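Local coordinates for protein ArtJ (Geobacillus stearothermophilus, PDB 2PVU) that binds the basic amino acids arginine, lysine and histidine and probably delivers them to its cognate ATP-binding cassette transporter, at residues A[89-93]-A[105-109]; A[125-131]-A[221-226]. All blocks are in the same frame, centred on the assembly; numbering follows the deposited sequence.

Contact 1: A[89-93]-A[105-109]; sequences WDPLF and ISGIT. With LYS (lysine), chain E.
W89, at the start of helix 89-98, brings the far rim of its indole up against the loop 105-109. CZ3 lies 3.6 Å from S106 O and 4.0 Å from I108 CG1, both set obliquely to the ring, while S106 OG, hydrogen-bonded to D49 N, meets the ring edge in its plane. With CG turned away from its own backbone N (chi1 179°), the indole extends off the helix into the pocket, and its NE1 is hydrogen-bonded to A155 O.

Apolar packing continues along the helix. L92 CD2 rests 3.9 Å from S106 CB and also touches I108 CD1; F93 brings CZ to I108 CG2, a methyl at the edge of the phenyl ring.

The bound lysine supplies the polar chemistry. Its aliphatic chain runs over one face of the indole, CE 3.5 Å from W89 CZ3, and F93 CE2 sits over the rim of the opposite face. The alpha-amino N of the bound lysine donates to G107 O (2.8 Å) and T109 OG1 (2.9 Å), and T109 N gives a nearly straight bond (169°) to OXT.

With no hydrogen bond between them, helix and loop meet by packing alone, leaving G107 O, T109 N and T109 OG1 to bind the lysine head group while W89 flanks its aliphatic chain.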
ATOM      1  N   TRP A  89       5.231  -5.305   7.915  1.00 23.79           N
ATOM      2  CA  TRP A  89       5.524  -3.989   7.360  1.00 23.01           C
ATOM      3  C   TRP A  89       6.869  -3.479   7.895  1.00 24.39           C
ATOM      4  O   TRP A  89       7.777  -3.096   7.123  1.00 23.48           O
ATOM      5  CB  TRP A  89       4.380  -3.055   7.772  1.00 22.93           C
ATOM      6  CG  TRP A  89       4.488  -1.612   7.316  1.00 20.03           C
ATOM      7  CD1 TRP A  89       4.686  -0.484   8.131  1.00 21.40           C
ATOM      8  CD2 TRP A  89       4.433  -1.139   5.984  1.00 22.49           C
ATOM      9  NE1 TRP A  89       4.703   0.652   7.355  1.00 21.68           N
ATOM     10  CE2 TRP A  89       4.574   0.276   6.029  1.00 22.78           C
ATOM     11  CE3 TRP A  89       4.287  -1.770   4.725  1.00 21.78           C
ATOM     12  CZ2 TRP A  89       4.548   1.069   4.856  1.00 23.96           C
ATOM     13  CZ3 TRP A  89       4.244  -0.974   3.544  1.00 23.57           C
ATOM     14  CH2 TRP A  89       4.366   0.417   3.615  1.00 20.61           C
ATOM     15  N   ASP A  90       6.987  -3.394   9.208  1.00 23.39           N
ATOM     16  CA  ASP A  90       8.232  -2.851   9.734  1.00 24.81           C
ATOM     17  C   ASP A  90       9.435  -3.780   9.421  1.00 24.40           C
ATOM     18  O   ASP A  90      10.530  -3.305   9.038  1.00 24.63           O
ATOM     19  CB  ASP A  90       8.097  -2.479  11.213  1.00 25.12           C
ATOM     20  CG  ASP A  90       7.273  -1.191  11.388  1.00 29.89           C
ATOM     21  OD1 ASP A  90       7.733  -0.109  10.948  1.00 31.22           O
ATOM     22  OD2 ASP A  90       6.158  -1.257  11.924  1.00 31.91           O
ATOM     23  N   PRO A  91       9.238  -5.101   9.561  1.00 24.28           N
ATOM     24  CA  PRO A  91      10.292  -6.021   9.092  1.00 23.50           C
ATOM     25  C   PRO A  91      10.678  -5.864   7.654  1.00 23.38           C
ATOM     26  O   PRO A  91      11.852  -6.070   7.342  1.00 21.89           O
ATOM     27  CB  PRO A  91       9.689  -7.405   9.315  1.00 24.05           C
ATOM     28  CG  PRO A  91       8.813  -7.173  10.606  1.00 24.65           C
ATOM     29  CD  PRO A  91       8.153  -5.821  10.259  1.00 24.28           C
ATOM     30  N   LEU A  92       9.717  -5.530   6.786  1.00 22.92           N
ATOM     31  CA  LEU A  92       9.995  -5.379   5.339  1.00 24.37           C
ATOM     32  C   LEU A  92      11.072  -4.299   5.145  1.00 23.71           C
ATOM     33  O   LEU A  92      12.065  -4.501   4.412  1.00 22.28           O
ATOM     34  CB  LEU A  92       8.714  -5.059   4.566  1.00 22.62           C
ATOM     35  CG  LEU A  92       8.888  -4.618   3.096  1.00 27.12           C
ATOM     36  CD1 LEU A  92       9.659  -5.707   2.330  1.00 27.41           C
ATOM     37  CD2 LEU A  92       7.514  -4.326   2.472  1.00 26.63           C
ATOM     38  N   PHE A  93      10.907  -3.177   5.834  1.00 24.19           N
ATOM     39  CA  PHE A  93      11.852  -2.074   5.674  1.00 24.61           C
ATOM     40  C   PHE A  93      13.198  -2.381   6.303  1.00 24.16           C
ATOM     41  O   PHE A  93      14.248  -2.026   5.748  1.00 23.58           O
ATOM     42  CB  PHE A  93      11.254  -0.754   6.181  1.00 24.96           C
ATOM     43  CG  PHE A  93      10.190  -0.219   5.249  1.00 27.73           C
ATOM     44  CD1 PHE A  93      10.507   0.693   4.244  1.00 26.79           C
ATOM     45  CD2 PHE A  93       8.895  -0.710   5.328  1.00 26.93           C
ATOM     46  CE1 PHE A  93       9.529   1.135   3.361  1.00 28.13           C
ATOM     47  CE2 PHE A  93       7.910  -0.289   4.448  1.00 24.17           C
ATOM     48  CZ  PHE A  93       8.224   0.635   3.455  1.00 27.16           C
ATOM     49  N   ILE A 105       6.997  -5.285  -2.586  1.00 21.60           N
ATOM     50  CA  ILE A 105       5.784  -4.710  -3.204  1.00 21.83           C
ATOM     51  C   ILE A 105       4.712  -4.833  -2.130  1.00 20.93           C
ATOM     52  O   ILE A 105       4.548  -5.903  -1.543  1.00 20.97           O
ATOM     53  CB  ILE A 105       5.364  -5.373  -4.592  1.00 21.57           C
ATOM     54  CG1 ILE A 105       4.306  -4.503  -5.321  1.00 23.92           C
ATOM     55  CG2 ILE A 105       4.918  -6.799  -4.428  1.00 21.17           C
ATOM     56  CD1 ILE A 105       3.831  -5.054  -6.636  1.00 21.34           C
ATOM     57  N   SER A 106       4.077  -3.710  -1.780  1.00 22.43           N
ATOM     58  CA  SER A 106       3.220  -3.716  -0.572  1.00 22.07           C
ATOM     59  C   SER A 106       2.424  -2.397  -0.462  1.00 22.56           C
ATOM     60  O   SER A 106       2.322  -1.846   0.656  1.00 22.05           O
ATOM     61  CB  SER A 106       4.104  -3.933   0.680  1.00 22.65           C
ATOM     62  OG  SER A 106       3.396  -4.385   1.839  1.00 23.16           O
ATOM     63  N   GLY A 107       1.906  -1.893  -1.592  1.00 19.49           N
ATOM     64  CA  GLY A 107       1.086  -0.651  -1.591  1.00 19.03           C
ATOM     65  C   GLY A 107       1.960   0.484  -1.059  1.00 19.56           C
ATOM     66  O   GLY A 107       1.488   1.345  -0.347  1.00 20.62           O
ATOM     67  N   ILE A 108       3.227   0.489  -1.441  1.00 20.20           N
ATOM     68  CA  ILE A 108       4.227   1.473  -0.889  1.00 19.88           C
ATOM     69  C   ILE A 108       4.316   2.765  -1.653  1.00 22.04           C
ATOM     70  O   ILE A 108       4.757   2.775  -2.808  1.00 23.08           O
ATOM     71  CB  ILE A 108       5.666   0.876  -0.857  1.00 19.42           C
ATOM     72  CG1 ILE A 108       5.627  -0.490  -0.152  1.00 19.62           C
ATOM     73  CG2 ILE A 108       6.642   1.905  -0.108  1.00 21.37           C
ATOM     74  CD1 ILE A 108       6.906  -1.391  -0.449  1.00 21.67           C
ATOM     75  N   THR A 109       3.976   3.862  -0.992  1.00 21.16           N
ATOM     76  CA  THR A 109       4.070   5.185  -1.609  1.00 21.71           C
ATOM     77  C   THR A 109       5.523   5.577  -1.801  1.00 21.68           C
ATOM     78  O   THR A 109       6.350   5.454  -0.898  1.00 21.86           O
ATOM     79  CB  THR A 109       3.344   6.235  -0.760  1.00 22.91           C
ATOM     80  OG1 THR A 109       1.956   5.871  -0.632  1.00 22.22           O
ATOM     81  CG2 THR A 109       3.453   7.631  -1.373  1.00 22.34           C
TER
HETATM   82  N   LYS E 301       0.808   3.709   0.885  1.00 18.22           N
HETATM   83  CA  LYS E 301       1.030   3.989   2.343  1.00 18.47           C
HETATM   84  C   LYS E 301       2.537   4.036   2.627  1.00 18.55           C
HETATM   85  O   LYS E 301       2.949   4.382   3.725  1.00 18.43           O
HETATM   86  CB  LYS E 301       0.392   2.896   3.194  1.00 17.63           C
HETATM   87  CG  LYS E 301       0.964   1.496   2.862  1.00 18.32           C
HETATM   88  CD  LYS E 301       0.714   0.497   4.012  1.00 16.58           C
HETATM   89  CE  LYS E 301       0.794  -0.924   3.476  1.00 21.26           C
HETATM   90  NZ  LYS E 301       0.746  -1.964   4.638  1.00 22.20           N
HETATM   91  OXT LYS E 301       3.370   3.704   1.755  1.00 18.05           O

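Contact 2: A[125-131]-A[221-226]; sequences FEATQVI and FASEYY. With SO4 (sulfate ion), chain C.
Antiparallel pairing of F125-A127 with E224-Y226 carries the backbone of this contact. A127 and E224 form a hydrogen-bonded pair, A127 N to E224 O at 2.7 Å and E224 N to A127 O at 2.8 Å; E126 and Y225 are the non-hydrogen-bonded pair beside it. Y226 N also donates to F125 O. Beyond these pairs a water bridges the diverging segments, donating to A222 O and E224 OE2 and accepting from Q129 N.

Aromatic and apolar contacts occupy both faces of the ribbon. On one, the extended chain of E126, in the conformer given of two, lies alongside Y225, placing CG over the ring face, 3.9 Å from the centroid. On the other, the rings of F125 and Y226 are nearly parallel (13°) but slid so far apart that they barely overlap; the closer touch is F125 CB to Y226 CD2, 3.6 Å. A127 CB packs against the phenol end of Y226. Farther along, F221 offers one ring face to Q129 CB and its edge to I131, whose CG1 lies 3.8 Å from F221 CE2.

Side-chain polar bonds complete the account. Q129, bent at chi2 (-50°), turns its amide back to E224: NE2 donates to OE2 over 3.1 Å, on the syn side of the carboxylate but 31° out of its plane. The same NE2 reaches D196 OD1, while E224 OE1 is hydrogen-bonded to T157 OG1 and probably to T109 OG1.

Q129 thus links two acidic side chains, and the buried E224 carboxylate is met by amide, hydroxyls and water, which probably fixes its orientation. Y226 OH likewise bonds D196, which hydrogen-bonds the bound lysine, so the strand pair contributes directly to the pocket and to its second shell.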
ATOM      1  N   PHE A 125       0.769   2.845  -9.600  1.00 20.64           N
ATOM      2  CA  PHE A 125      -0.622   3.058  -9.088  1.00 20.64           C
ATOM      3  C   PHE A 125      -0.671   4.462  -8.524  1.00 21.40           C
ATOM      4  O   PHE A 125       0.347   4.958  -8.057  1.00 21.63           O
ATOM      5  CB  PHE A 125      -0.893   2.052  -7.944  1.00 21.62           C
ATOM      6  CG  PHE A 125      -2.342   1.684  -7.800  1.00 22.42           C
ATOM      7  CD1 PHE A 125      -2.883   0.671  -8.592  1.00 24.06           C
ATOM      8  CD2 PHE A 125      -3.160   2.350  -6.888  1.00 24.41           C
ATOM      9  CE1 PHE A 125      -4.262   0.319  -8.465  1.00 24.24           C
ATOM     10  CE2 PHE A 125      -4.531   1.999  -6.745  1.00 22.98           C
ATOM     11  CZ  PHE A 125      -5.065   0.976  -7.557  1.00 23.99           C
ATOM     12  N   GLU A 126      -1.847   5.108  -8.569  1.00 20.94           N
ATOM     13  CA  GLU A 126      -2.006   6.400  -7.887  0.50 21.12           C
ATOM     14  C   GLU A 126      -3.082   6.255  -6.830  1.00 21.96           C
ATOM     15  O   GLU A 126      -4.123   5.581  -7.045  1.00 22.25           O
ATOM     16  CB  GLU A 126      -2.341   7.566  -8.834  0.50 21.08           C
ATOM     17  CG  GLU A 126      -2.263   8.951  -8.116  0.50 18.74           C
ATOM     18  CD  GLU A 126      -2.679  10.153  -8.988  0.50 21.62           C
ATOM     19  OE1 GLU A 126      -3.071   9.953 -10.146  0.50 19.73           O
ATOM     20  OE2 GLU A 126      -2.596  11.305  -8.499  0.50 20.87           O
ATOM     21  N   ALA A 127      -2.824   6.869  -5.688  1.00 21.17           N
ATOM     22  CA  ALA A 127      -3.695   6.721  -4.516  1.00 21.39           C
ATOM     23  C   ALA A 127      -3.744   8.014  -3.699  1.00 21.36           C
ATOM     24  O   ALA A 127      -3.045   8.975  -4.004  1.00 21.75           O
ATOM     25  CB  ALA A 127      -3.145   5.556  -3.637  1.00 21.36           C
ATOM     26  N   THR A 128      -4.564   8.008  -2.633  1.00 19.86           N
ATOM     27  CA  THR A 128      -4.555   9.110  -1.706  1.00 20.81           C
ATOM     28  C   THR A 128      -4.992   8.544  -0.347  1.00 21.19           C
ATOM     29  O   THR A 128      -5.648   7.515  -0.290  1.00 20.56           O
ATOM     30  CB  THR A 128      -5.526  10.252  -2.149  1.00 21.99           C
ATOM     31  OG1 THR A 128      -5.471  11.311  -1.194  1.00 23.48           O
ATOM     32  CG2 THR A 128      -6.964   9.748  -2.258  1.00 20.22           C
ATOM     33  N   GLN A 129      -4.610   9.222   0.715  1.00 20.49           N
ATOM     34  CA  GLN A 129      -5.149   8.886   2.030  1.00 21.54           C
ATOM     35  C   GLN A 129      -6.615   9.343   2.059  1.00 22.16           C
ATOM     36  O   GLN A 129      -6.991  10.326   1.406  1.00 22.16           O
ATOM     37  CB  GLN A 129      -4.385   9.600   3.149  1.00 21.41           C
ATOM     38  CG  GLN A 129      -2.969   9.175   3.315  1.00 24.42           C
ATOM     39  CD  GLN A 129      -2.833   7.652   3.395  1.00 24.21           C
ATOM     40  OE1 GLN A 129      -3.194   7.008   4.401  1.00 23.80           O
ATOM     41  NE2 GLN A 129      -2.327   7.079   2.339  1.00 24.89           N
ATOM     42  N   VAL A 130      -7.409   8.644   2.865  1.00 21.67           N
ATOM     43  CA  VAL A 130      -8.788   9.043   3.112  1.00 21.14           C
ATOM     44  C   VAL A 130      -9.029   8.802   4.583  1.00 21.38           C
ATOM     45  O   VAL A 130      -8.226   8.167   5.242  1.00 20.67           O
ATOM     46  CB  VAL A 130      -9.780   8.189   2.256  1.00 21.03           C
ATOM     47  CG1 VAL A 130      -9.601   8.426   0.723  1.00 22.88           C
ATOM     48  CG2 VAL A 130      -9.639   6.751   2.588  1.00 21.89           C
ATOM     49  N   ILE A 131     -10.186   9.232   5.067  1.00 21.53           N
ATOM     50  CA  ILE A 131     -10.593   8.962   6.444  1.00 22.13           C
ATOM     51  C   ILE A 131     -11.670   7.890   6.458  1.00 22.20           C
ATOM     52  O   ILE A 131     -12.657   7.951   5.707  1.00 21.25           O
ATOM     53  CB  ILE A 131     -11.138  10.237   7.085  1.00 22.26           C
ATOM     54  CG1 ILE A 131     -10.071  11.317   7.065  1.00 23.55           C
ATOM     55  CG2 ILE A 131     -11.630  10.013   8.560  1.00 23.75           C
ATOM     56  CD1 ILE A 131     -10.662  12.737   7.115  1.00 24.94           C
ATOM     57  N   PHE A 221      -5.240  16.022   1.785  1.00 28.21           N
ATOM     58  CA  PHE A 221      -4.434  14.842   1.487  1.00 27.09           C
ATOM     59  C   PHE A 221      -3.890  14.921   0.059  1.00 28.42           C
ATOM     60  O   PHE A 221      -4.651  15.181  -0.883  1.00 28.00           O
ATOM     61  CB  PHE A 221      -5.265  13.563   1.658  1.00 26.64           C
ATOM     62  CG  PHE A 221      -5.761  13.340   3.068  1.00 25.36           C
ATOM     63  CD1 PHE A 221      -4.861  13.284   4.138  1.00 24.24           C
ATOM     64  CD2 PHE A 221      -7.116  13.168   3.323  1.00 25.32           C
ATOM     65  CE1 PHE A 221      -5.320  13.045   5.462  1.00 25.77           C
ATOM     66  CE2 PHE A 221      -7.580  12.920   4.609  1.00 27.06           C
ATOM     67  CZ  PHE A 221      -6.679  12.843   5.683  1.00 26.44           C
ATOM     68  N   ALA A 222      -2.591  14.646  -0.063  1.00 28.04           N
ATOM     69  CA  ALA A 222      -1.825  14.716  -1.311  1.00 28.62           C
ATOM     70  C   ALA A 222      -2.039  13.480  -2.206  1.00 26.97           C
ATOM     71  O   ALA A 222      -2.393  12.438  -1.731  1.00 26.14           O
ATOM     72  CB  ALA A 222      -0.347  14.816  -0.969  1.00 29.36           C
ATOM     73  N   SER A 223      -1.793  13.640  -3.503  1.00 26.20           N
ATOM     74  CA  SER A 223      -1.683  12.523  -4.441  1.00 25.86           C
ATOM     75  C   SER A 223      -0.476  11.697  -4.071  1.00 25.05           C
ATOM     76  O   SER A 223       0.564  12.243  -3.675  1.00 25.31           O
ATOM     77  CB  SER A 223      -1.531  13.078  -5.858  1.00 26.52           C
ATOM     78  OG  SER A 223      -2.737  13.761  -6.136  1.00 29.84           O
ATOM     79  N   GLU A 224      -0.615  10.381  -4.182  1.00 23.51           N
ATOM     80  CA  GLU A 224       0.483   9.455  -3.836  1.00 23.09           C
ATOM     81  C   GLU A 224       0.637   8.469  -4.966  1.00 23.08           C
ATOM     82  O   GLU A 224      -0.376   8.084  -5.574  1.00 22.69           O
ATOM     83  CB  GLU A 224       0.127   8.665  -2.544  1.00 23.98           C
ATOM     84  CG  GLU A 224       0.169   9.567  -1.302  1.00 24.82           C
ATOM     85  CD  GLU A 224      -0.074   8.830   0.017  1.00 24.76           C
ATOM     86  OE1 GLU A 224       0.430   7.704   0.251  1.00 25.30           O
ATOM     87  OE2 GLU A 224      -0.818   9.400   0.837  1.00 31.29           O
ATOM     88  N   TYR A 225       1.879   8.020  -5.230  1.00 21.27           N
ATOM     89  CA  TYR A 225       2.086   7.001  -6.282  1.00 21.40           C
ATOM     90  C   TYR A 225       2.771   5.807  -5.675  1.00 21.34           C
ATOM     91  O   TYR A 225       3.739   6.017  -4.973  1.00 20.24           O
ATOM     92  CB  TYR A 225       2.963   7.601  -7.387  1.00 21.78           C
ATOM     93  CG  TYR A 225       2.232   8.732  -8.084  1.00 23.01           C
ATOM     94  CD1 TYR A 225       1.455   8.471  -9.200  1.00 23.46           C
ATOM     95  CD2 TYR A 225       2.288  10.045  -7.584  1.00 24.77           C
ATOM     96  CE1 TYR A 225       0.762   9.510  -9.859  1.00 24.16           C
ATOM     97  CE2 TYR A 225       1.601  11.091  -8.215  1.00 24.21           C
ATOM     98  CZ  TYR A 225       0.830  10.799  -9.351  1.00 25.38           C
ATOM     99  OH  TYR A 225       0.162  11.805 -10.006  1.00 27.70           O
ATOM    100  N   TYR A 226       2.309   4.570  -5.952  1.00 20.12           N
ATOM    101  CA  TYR A 226       2.988   3.401  -5.398  1.00 19.70           C
ATOM    102  C   TYR A 226       4.144   2.988  -6.313  1.00 20.17           C
ATOM    103  O   TYR A 226       4.042   3.165  -7.539  1.00 19.44           O
ATOM    104  CB  TYR A 226       2.060   2.189  -5.334  1.00 21.70           C
ATOM    105  CG  TYR A 226       0.889   2.345  -4.433  1.00 21.57           C
ATOM    106  CD1 TYR A 226       0.847   3.345  -3.441  1.00 20.70           C
ATOM    107  CD2 TYR A 226      -0.150   1.437  -4.522  1.00 20.73           C
ATOM    108  CE1 TYR A 226      -0.278   3.454  -2.593  1.00 20.39           C
ATOM    109  CE2 TYR A 226      -1.248   1.503  -3.661  1.00 20.91           C
ATOM    110  CZ  TYR A 226      -1.328   2.515  -2.750  1.00 23.67           C
ATOM    111  OH  TYR A 226      -2.457   2.531  -1.950  1.00 23.71           O
TER
HETATM  112  S   SO4 C 253      -4.905   4.083 -11.567  1.00 53.62           S
HETATM  113  O1  SO4 C 253      -5.358   2.731 -11.276  1.00 52.70           O
HETATM  114  O2  SO4 C 253      -4.842   4.726 -10.208  1.00 41.16           O
HETATM  115  O3  SO4 C 253      -5.921   4.676 -12.479  1.00 35.58           O
HETATM  116  O4  SO4 C 253      -3.566   3.999 -12.217  1.00 45.05           O
HETATM  117  O   HOH W   1      -2.418  11.319   0.702  1.00 22.85           O

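Contact 1 comes first along the chain and is complete before residue 125, where contact 2 begins; their centres lie 15 Å apart. The first joins helix 89-98 to the loop following strand 103-104, a strand of the parallel sheet; the second pairs strands 125-134 and 224-231 of the mixed sheet. They meet at the loop, where T109 OG1 and E224 OE1 are 2.5 Å apart and the ring of Y226 packs against G107 and T109. As in other two-lobed solute-binding proteins, the paired strands probably belong to the connection between the lobes, with lysine in the cleft and contact 1 on one lobe's side of it.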